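Local coordinates for outer membrane protein YopM (Yersinia pestis, PDB 1JL5) that acts as a leucine-rich-repeat effector of the plague bacillus, probably altering host cell physiology to promote bacterial survival in host tissues, at residues A[73-87]-A[93-107]. Sequence-based numbering, arbitrary orientation.
Sequences AHELELNNLGLSSLP and LESLVASCNSLTELP
Strand 75-77 runs beside strand 95-97 in parallel, their axes 4.6 Å apart and 5° from aligned, with Leu76 N donating to Ser95 O and Leu76 O receiving Val97 N. Strand alternation sends Leu76 and Leu96 into the buried interior, while polar Glu75 and Ser95 share the other face with Glu77 and Val97. With CG anti to the backbone N (chi1 177°) and an extended chain, Glu75 reaches along the neighbouring strand: its OE1 accepts Ser95 OG at 2.6 Å on the anti side of the carboxylate, somewhat out of its plane, while its CD rests on Val97 CG2. The Asn79 amide lies against Val97 CG1, and its OD1 takes the Ser99 N hydrogen at 2.7 Å.

Where the chain turns away from the strand, Asn101 uses both ends of its amide. ND2 donates to Leu78 O (2.7 Å, 169° at the hydrogen) and to Ala98 O in its own repeat; OD1 is gripped from opposite faces of its plane by Leu81 N and Leu83 N. An asparagine suits this place because one flat group can satisfy buried donors and acceptors together, and these bonds fix its rotation.

Leu76 lies alongside Leu96, CD2 to CD1 3.9 Å, and its CB meets Leu93 CD1. On the returning limb, Leu86 crosses Leu103 at about a right angle, Leu86 CG pressed tightly to Leu103 CD2 (3.5 Å), and its CD1 reaches the Ala98 methyl. The puckered ring of Pro107 sets its CD against Leu86 CB at 3.4 Å. Water 3 links Leu86 N to Glu105 O. Helix 58-71 packs on Leu76 through Leu65. Such stacked coils, with inward leucines and a buried asparagine at the turn, are the hallmark of the leucine-rich-repeat solenoid, here its first two repeats.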
ATOM      1  N   ALA A  73       9.089  43.537  17.509  1.00 44.87           N
ATOM      2  CA  ALA A  73       8.647  42.201  17.872  1.00 44.53           C
ATOM      3  C   ALA A  73       9.777  41.282  18.310  1.00 44.35           C
ATOM      4  O   ALA A  73      10.894  41.356  17.802  1.00 44.74           O
ATOM      5  CB  ALA A  73       7.894  41.578  16.708  1.00 43.70           C
ATOM      6  N   HIS A  74       9.466  40.416  19.265  1.00 44.82           N
ATOM      7  CA  HIS A  74      10.430  39.461  19.792  1.00 44.94           C
ATOM      8  C   HIS A  74      10.777  38.431  18.734  1.00 42.41           C
ATOM      9  O   HIS A  74      11.927  38.019  18.597  1.00 40.85           O
ATOM     10  CB  HIS A  74       9.843  38.734  21.003  1.00 48.09           C
ATOM     11  CG  HIS A  74       9.732  39.585  22.229  1.00 52.31           C
ATOM     12  ND1 HIS A  74       8.961  39.224  23.314  1.00 54.09           N
ATOM     13  CD2 HIS A  74      10.314  40.762  22.554  1.00 53.66           C
ATOM     14  CE1 HIS A  74       9.074  40.145  24.255  1.00 55.54           C
ATOM     15  NE2 HIS A  74       9.890  41.089  23.820  1.00 56.15           N
ATOM     16  N   GLU A  75       9.766  38.024  17.978  1.00 40.36           N
ATOM     17  CA  GLU A  75       9.963  37.009  16.967  1.00 38.53           C
ATOM     18  C   GLU A  75       9.835  37.473  15.533  1.00 36.57           C
ATOM     19  O   GLU A  75       9.059  38.368  15.210  1.00 36.47           O
ATOM     20  CB  GLU A  75       8.991  35.853  17.209  1.00 39.25           C
ATOM     21  CG  GLU A  75       9.050  34.747  16.166  1.00 41.50           C
ATOM     22  CD  GLU A  75       8.262  33.520  16.584  1.00 42.67           C
ATOM     23  OE1 GLU A  75       8.709  32.816  17.514  1.00 42.47           O
ATOM     24  OE2 GLU A  75       7.194  33.264  15.990  1.00 43.64           O
ATOM     25  N   LEU A  76      10.628  36.841  14.682  1.00 34.61           N
ATOM     26  CA  LEU A  76      10.621  37.100  13.257  1.00 33.03           C
ATOM     27  C   LEU A  76      10.346  35.734  12.660  1.00 32.80           C
ATOM     28  O   LEU A  76      11.101  34.793  12.884  1.00 33.33           O
ATOM     29  CB  LEU A  76      11.983  37.603  12.790  1.00 31.08           C
ATOM     30  CG  LEU A  76      12.172  37.582  11.274  1.00 30.21           C
ATOM     31  CD1 LEU A  76      11.123  38.462  10.606  1.00 28.69           C
ATOM     32  CD2 LEU A  76      13.575  38.053  10.941  1.00 29.76           C
ATOM     33  N   GLU A  77       9.255  35.617  11.921  1.00 32.47           N
ATOM     34  CA  GLU A  77       8.896  34.344  11.328  1.00 33.78           C
ATOM     35  C   GLU A  77       8.931  34.438   9.813  1.00 32.47           C
ATOM     36  O   GLU A  77       8.102  35.103   9.195  1.00 33.56           O
ATOM     37  CB  GLU A  77       7.511  33.919  11.827  1.00 34.51           C
ATOM     38  CG  GLU A  77       7.087  32.531  11.388  1.00 37.00           C
ATOM     39  CD  GLU A  77       6.328  32.546  10.084  1.00 37.46           C
ATOM     40  OE1 GLU A  77       5.197  33.073  10.068  1.00 40.76           O
ATOM     41  OE2 GLU A  77       6.860  32.042   9.078  1.00 37.65           O
ATOM     42  N   LEU A  78       9.911  33.764   9.225  1.00 31.42           N
ATOM     43  CA  LEU A  78      10.101  33.757   7.784  1.00 31.70           C
ATOM     44  C   LEU A  78      10.002  32.333   7.268  1.00 32.47           C
ATOM     45  O   LEU A  78      10.782  31.920   6.415  1.00 32.83           O
ATOM     46  CB  LEU A  78      11.480  34.319   7.456  1.00 30.58           C
ATOM     47  CG  LEU A  78      11.763  35.691   8.060  1.00 29.81           C
ATOM     48  CD1 LEU A  78      13.218  36.067   7.832  1.00 30.44           C
ATOM     49  CD2 LEU A  78      10.829  36.710   7.435  1.00 30.42           C
ATOM     50  N   ASN A  79       9.037  31.584   7.782  1.00 33.64           N
ATOM     51  CA  ASN A  79       8.884  30.201   7.372  1.00 34.95           C
ATOM     52  C   ASN A  79       8.450  30.008   5.940  1.00 34.71           C
ATOM     53  O   ASN A  79       7.618  30.743   5.414  1.00 36.22           O
ATOM     54  CB  ASN A  79       7.894  29.464   8.273  1.00 35.57           C
ATOM     55  CG  ASN A  79       8.358  29.390   9.699  1.00 38.60           C
ATOM     56  OD1 ASN A  79       9.559  29.383   9.971  1.00 41.11           O
ATOM     57  ND2 ASN A  79       7.410  29.318  10.625  1.00 40.72           N
ATOM     58  N   ASN A  80       9.037  28.997   5.320  1.00 34.90           N
ATOM     59  CA  ASN A  80       8.708  28.622   3.961  1.00 35.24           C
ATOM     60  C   ASN A  80       8.661  29.782   2.980  1.00 34.86           C
ATOM     61  O   ASN A  80       7.711  29.914   2.206  1.00 34.73           O
ATOM     62  CB  ASN A  80       7.371  27.881   3.964  1.00 34.80           C
ATOM     63  CG  ASN A  80       7.176  27.058   2.727  1.00 34.85           C
ATOM     64  OD1 ASN A  80       8.096  26.373   2.285  1.00 35.55           O
ATOM     65  ND2 ASN A  80       5.979  27.111   2.155  1.00 36.00           N
ATOM     66  N   LEU A  81       9.692  30.617   3.006  1.00 33.53           N
ATOM     67  CA  LEU A  81       9.758  31.750   2.100  1.00 31.99           C
ATOM     68  C   LEU A  81      10.805  31.485   1.037  1.00 30.94           C
ATOM     69  O   LEU A  81      11.142  32.362   0.247  1.00 32.41           O
ATOM     70  CB  LEU A  81      10.086  33.027   2.873  1.00 30.16           C
ATOM     71  CG  LEU A  81       8.995  33.445   3.860  1.00 30.88           C
ATOM     72  CD1 LEU A  81       9.357  34.778   4.509  1.00 28.84           C
ATOM     73  CD2 LEU A  81       7.667  33.554   3.119  1.00 28.77           C
ATOM     74  N   GLY A  82      11.312  30.259   1.025  1.00 29.72           N
ATOM     75  CA  GLY A  82      12.314  29.871   0.052  1.00 30.57           C
ATOM     76  C   GLY A  82      13.562  30.723   0.104  1.00 31.67           C
ATOM     77  O   GLY A  82      14.307  30.806  -0.868  1.00 32.52           O
ATOM     78  N   LEU A  83      13.804  31.348   1.248  1.00 31.59           N
ATOM     79  CA  LEU A  83      14.968  32.209   1.403  1.00 30.50           C
ATOM     80  C   LEU A  83      16.273  31.433   1.377  1.00 30.85           C
ATOM     81  O   LEU A  83      16.481  30.532   2.185  1.00 31.83           O
ATOM     82  CB  LEU A  83      14.858  32.980   2.712  1.00 28.37           C
ATOM     83  CG  LEU A  83      13.494  33.639   2.893  1.00 28.81           C
ATOM     84  CD1 LEU A  83      13.489  34.445   4.176  1.00 27.71           C
ATOM     85  CD2 LEU A  83      13.183  34.521   1.688  1.00 27.98           C
ATOM     86  N   SER A  84      17.151  31.779   0.441  1.00 29.66           N
ATOM     87  CA  SER A  84      18.439  31.114   0.343  1.00 29.39           C
ATOM     88  C   SER A  84      19.392  31.803   1.307  1.00 28.51           C
ATOM     89  O   SER A  84      20.529  31.379   1.492  1.00 30.43           O
ATOM     90  CB  SER A  84      18.983  31.190  -1.082  1.00 29.24           C
ATOM     91  OG  SER A  84      19.069  32.528  -1.524  1.00 30.94           O
ATOM     92  N   SER A  85      18.916  32.877   1.918  1.00 26.76           N
ATOM     93  CA  SER A  85      19.717  33.604   2.888  1.00 26.81           C
ATOM     94  C   SER A  85      18.801  34.557   3.614  1.00 26.05           C
ATOM     95  O   SER A  85      17.685  34.833   3.167  1.00 25.85           O
ATOM     96  CB  SER A  85      20.828  34.412   2.212  1.00 27.17           C
ATOM     97  OG  SER A  85      20.296  35.576   1.598  1.00 28.90           O
ATOM     98  N   LEU A  86      19.270  35.038   4.751  1.00 25.75           N
ATOM     99  CA  LEU A  86      18.515  35.994   5.522  1.00 26.22           C
ATOM    100  C   LEU A  86      19.393  37.215   5.597  1.00 25.85           C
ATOM    101  O   LEU A  86      20.612  37.108   5.676  1.00 26.83           O
ATOM    102  CB  LEU A  86      18.244  35.489   6.937  1.00 25.95           C
ATOM    103  CG  LEU A  86      17.359  34.254   7.074  1.00 26.68           C
ATOM    104  CD1 LEU A  86      17.084  34.000   8.547  1.00 24.63           C
ATOM    105  CD2 LEU A  86      16.057  34.472   6.317  1.00 23.91           C
ATOM    106  N   PRO A  87      18.788  38.399   5.539  1.00 25.86           N
ATOM    107  CA  PRO A  87      19.595  39.608   5.620  1.00 26.26           C
ATOM    108  C   PRO A  87      19.828  39.812   7.106  1.00 27.41           C
ATOM    109  O   PRO A  87      19.432  38.970   7.919  1.00 26.94           O
ATOM    110  CB  PRO A  87      18.676  40.656   5.031  1.00 26.09           C
ATOM    111  CG  PRO A  87      17.342  40.215   5.553  1.00 26.44           C
ATOM    112  CD  PRO A  87      17.364  38.720   5.344  1.00 25.42           C
ATOM    113  N   LEU A  93      15.945  40.809  18.052  1.00 36.60           N
ATOM    114  CA  LEU A  93      15.155  39.629  17.798  1.00 36.03           C
ATOM    115  C   LEU A  93      15.468  38.618  18.887  1.00 34.63           C
ATOM    116  O   LEU A  93      16.629  38.371  19.215  1.00 33.80           O
ATOM    117  CB  LEU A  93      15.501  39.052  16.429  1.00 35.88           C
ATOM    118  CG  LEU A  93      14.530  37.997  15.907  1.00 35.69           C
ATOM    119  CD1 LEU A  93      13.154  38.620  15.740  1.00 33.40           C
ATOM    120  CD2 LEU A  93      15.040  37.447  14.584  1.00 35.34           C
ATOM    121  N   GLU A  94      14.426  38.052  19.468  1.00 35.03           N
ATOM    122  CA  GLU A  94      14.607  37.057  20.504  1.00 37.12           C
ATOM    123  C   GLU A  94      14.309  35.694  19.912  1.00 35.57           C
ATOM    124  O   GLU A  94      14.858  34.682  20.339  1.00 36.59           O
ATOM    125  CB  GLU A  94      13.681  37.353  21.679  1.00 38.86           C
ATOM    126  CG  GLU A  94      14.244  38.412  22.614  1.00 45.41           C
ATOM    127  CD  GLU A  94      13.284  38.780  23.716  1.00 47.40           C
ATOM    128  OE1 GLU A  94      12.701  37.857  24.322  1.00 49.88           O
ATOM    129  OE2 GLU A  94      13.117  39.988  23.980  1.00 51.00           O
ATOM    130  N   SER A  95      13.452  35.683  18.901  1.00 33.91           N
ATOM    131  CA  SER A  95      13.081  34.448  18.247  1.00 33.01           C
ATOM    132  C   SER A  95      13.145  34.553  16.734  1.00 32.14           C
ATOM    133  O   SER A  95      12.434  35.347  16.118  1.00 31.84           O
ATOM    134  CB  SER A  95      11.669  34.038  18.665  1.00 33.88           C
ATOM    135  OG  SER A  95      11.263  32.867  17.978  1.00 34.99           O
ATOM    136  N   LEU A  96      14.016  33.750  16.139  1.00 30.65           N
ATOM    137  CA  LEU A  96      14.139  33.719  14.696  1.00 30.06           C
ATOM    138  C   LEU A  96      13.523  32.426  14.204  1.00 29.93           C
ATOM    139  O   LEU A  96      14.035  31.343  14.472  1.00 30.23           O
ATOM    140  CB  LEU A  96      15.597  33.765  14.253  1.00 27.63           C
ATOM    141  CG  LEU A  96      15.758  33.498  12.751  1.00 27.82           C
ATOM    142  CD1 LEU A  96      14.986  34.548  11.954  1.00 26.82           C
ATOM    143  CD2 LEU A  96      17.228  33.509  12.377  1.00 26.59           C
ATOM    144  N   VAL A  97      12.409  32.543  13.499  1.00 29.80           N
ATOM    145  CA  VAL A  97      11.748  31.382  12.943  1.00 30.09           C
ATOM    146  C   VAL A  97      11.881  31.527  11.436  1.00 30.42           C
ATOM    147  O   VAL A  97      11.173  32.315  10.813  1.00 30.88           O
ATOM    148  CB  VAL A  97      10.260  31.340  13.336  1.00 30.07           C
ATOM    149  CG1 VAL A  97       9.617  30.074  12.792  1.00 28.96           C
ATOM    150  CG2 VAL A  97      10.125  31.397  14.852  1.00 29.85           C
ATOM    151  N   ALA A  98      12.819  30.788  10.861  1.00 30.27           N
ATOM    152  CA  ALA A  98      13.053  30.832   9.426  1.00 30.87           C
ATOM    153  C   ALA A  98      13.052  29.404   8.917  1.00 30.86           C
ATOM    154  O   ALA A  98      13.895  29.003   8.116  1.00 31.52           O
ATOM    155  CB  ALA A  98      14.387  31.503   9.134  1.00 30.73           C
ATOM    156  N   SER A  99      12.090  28.636   9.402  1.00 32.39           N
ATOM    157  CA  SER A  99      11.962  27.246   9.012  1.00 34.42           C
ATOM    158  C   SER A  99      11.590  27.146   7.547  1.00 33.81           C
ATOM    159  O   SER A  99      11.013  28.067   6.972  1.00 34.22           O
ATOM    160  CB  SER A  99      10.877  26.571   9.845  1.00 34.96           C
ATOM    161  OG  SER A  99      11.071  26.834  11.221  1.00 38.91           O
ATOM    162  N   CYS A 100      11.936  26.015   6.949  1.00 33.31           N
ATOM    163  CA  CYS A 100      11.607  25.747   5.563  1.00 32.64           C
ATOM    164  C   CYS A 100      12.022  26.816   4.572  1.00 31.84           C
ATOM    165  O   CYS A 100      11.190  27.435   3.922  1.00 32.25           O
ATOM    166  CB  CYS A 100      10.109  25.485   5.447  1.00 32.47           C
ATOM    167  SG  CYS A 100       9.559  24.156   6.544  1.00 36.07           S
ATOM    168  N   ASN A 101      13.321  27.029   4.466  1.00 30.64           N
ATOM    169  CA  ASN A 101      13.860  27.976   3.517  1.00 31.67           C
ATOM    170  C   ASN A 101      15.039  27.230   2.933  1.00 31.63           C
ATOM    171  O   ASN A 101      15.149  26.021   3.123  1.00 32.77           O
ATOM    172  CB  ASN A 101      14.297  29.262   4.218  1.00 30.48           C
ATOM    173  CG  ASN A 101      13.120  30.141   4.603  1.00 30.99           C
ATOM    174  OD1 ASN A 101      12.405  30.648   3.739  1.00 31.90           O
ATOM    175  ND2 ASN A 101      12.909  30.316   5.900  1.00 29.84           N
ATOM    176  N   SER A 102      15.909  27.930   2.222  1.00 31.76           N
ATOM    177  CA  SER A 102      17.075  27.292   1.632  1.00 32.26           C
ATOM    178  C   SER A 102      18.313  27.909   2.232  1.00 30.95           C
ATOM    179  O   SER A 102      19.346  28.025   1.574  1.00 31.45           O
ATOM    180  CB  SER A 102      17.094  27.500   0.125  1.00 32.61           C
ATOM    181  OG  SER A 102      15.948  26.929  -0.462  1.00 38.84           O
ATOM    182  N   LEU A 103      18.200  28.313   3.488  1.00 30.21           N
ATOM    183  CA  LEU A 103      19.316  28.933   4.174  1.00 28.65           C
ATOM    184  C   LEU A 103      20.496  27.986   4.239  1.00 28.99           C
ATOM    185  O   LEU A 103      20.377  26.863   4.713  1.00 27.90           O
ATOM    186  CB  LEU A 103      18.900  29.339   5.584  1.00 27.60           C
ATOM    187  CG  LEU A 103      17.709  30.295   5.651  1.00 27.41           C
ATOM    188  CD1 LEU A 103      17.355  30.558   7.096  1.00 26.83           C
ATOM    189  CD2 LEU A 103      18.044  31.595   4.926  1.00 28.55           C
ATOM    190  N   THR A 104      21.637  28.438   3.742  1.00 29.36           N
ATOM    191  CA  THR A 104      22.839  27.623   3.780  1.00 31.91           C
ATOM    192  C   THR A 104      23.715  28.270   4.827  1.00 32.25           C
ATOM    193  O   THR A 104      24.695  27.697   5.294  1.00 33.13           O
ATOM    194  CB  THR A 104      23.573  27.642   2.434  1.00 31.89           C
ATOM    195  OG1 THR A 104      23.910  28.993   2.095  1.00 34.26           O
ATOM    196  CG2 THR A 104      22.693  27.054   1.345  1.00 32.06           C
ATOM    197  N   GLU A 105      23.325  29.479   5.202  1.00 33.32           N
ATOM    198  CA  GLU A 105      24.063  30.252   6.181  1.00 34.25           C
ATOM    199  C   GLU A 105      23.036  31.057   6.957  1.00 32.78           C
ATOM    200  O   GLU A 105      21.939  31.311   6.469  1.00 31.12           O
ATOM    201  CB  GLU A 105      25.020  31.200   5.453  1.00 38.06           C
ATOM    202  CG  GLU A 105      26.342  31.437   6.141  1.00 47.03           C
ATOM    203  CD  GLU A 105      27.189  30.182   6.211  1.00 51.67           C
ATOM    204  OE1 GLU A 105      26.836  29.269   6.986  1.00 55.80           O
ATOM    205  OE2 GLU A 105      28.202  30.107   5.482  1.00 54.62           O
ATOM    206  N   LEU A 106      23.379  31.441   8.175  1.00 32.14           N
ATOM    207  CA  LEU A 106      22.472  32.245   8.966  1.00 31.36           C
ATOM    208  C   LEU A 106      23.116  33.598   9.181  1.00 31.10           C
ATOM    209  O   LEU A 106      24.331  33.698   9.346  1.00 30.81           O
ATOM    210  CB  LEU A 106      22.199  31.598  10.322  1.00 30.46           C
ATOM    211  CG  LEU A 106      21.275  30.381  10.355  1.00 30.04           C
ATOM    212  CD1 LEU A 106      21.127  29.915  11.794  1.00 28.68           C
ATOM    213  CD2 LEU A 106      19.916  30.744   9.772  1.00 29.76           C
ATOM    214  N   PRO A 107      22.317  34.667   9.145  1.00 31.00           N
ATOM    215  CA  PRO A 107      22.925  35.976   9.365  1.00 31.17           C
ATOM    216  C   PRO A 107      23.360  35.956  10.820  1.00 32.25           C
ATOM    217  O   PRO A 107      22.939  35.078  11.580  1.00 30.98           O
ATOM    218  CB  PRO A 107      21.766  36.933   9.121  1.00 30.52           C
ATOM    219  CG  PRO A 107      20.584  36.135   9.604  1.00 30.50           C
ATOM    220  CD  PRO A 107      20.854  34.774   9.016  1.00 29.95           C
TER
HETATM  221  O   HOH W   1      10.678  27.754   1.478  1.00 42.31           O
HETATM  222  O   HOH W   2      22.276  31.308   3.407  1.00 33.59           O
HETATM  223  O   HOH W   3      21.386  33.821   5.848  1.00 26.73           O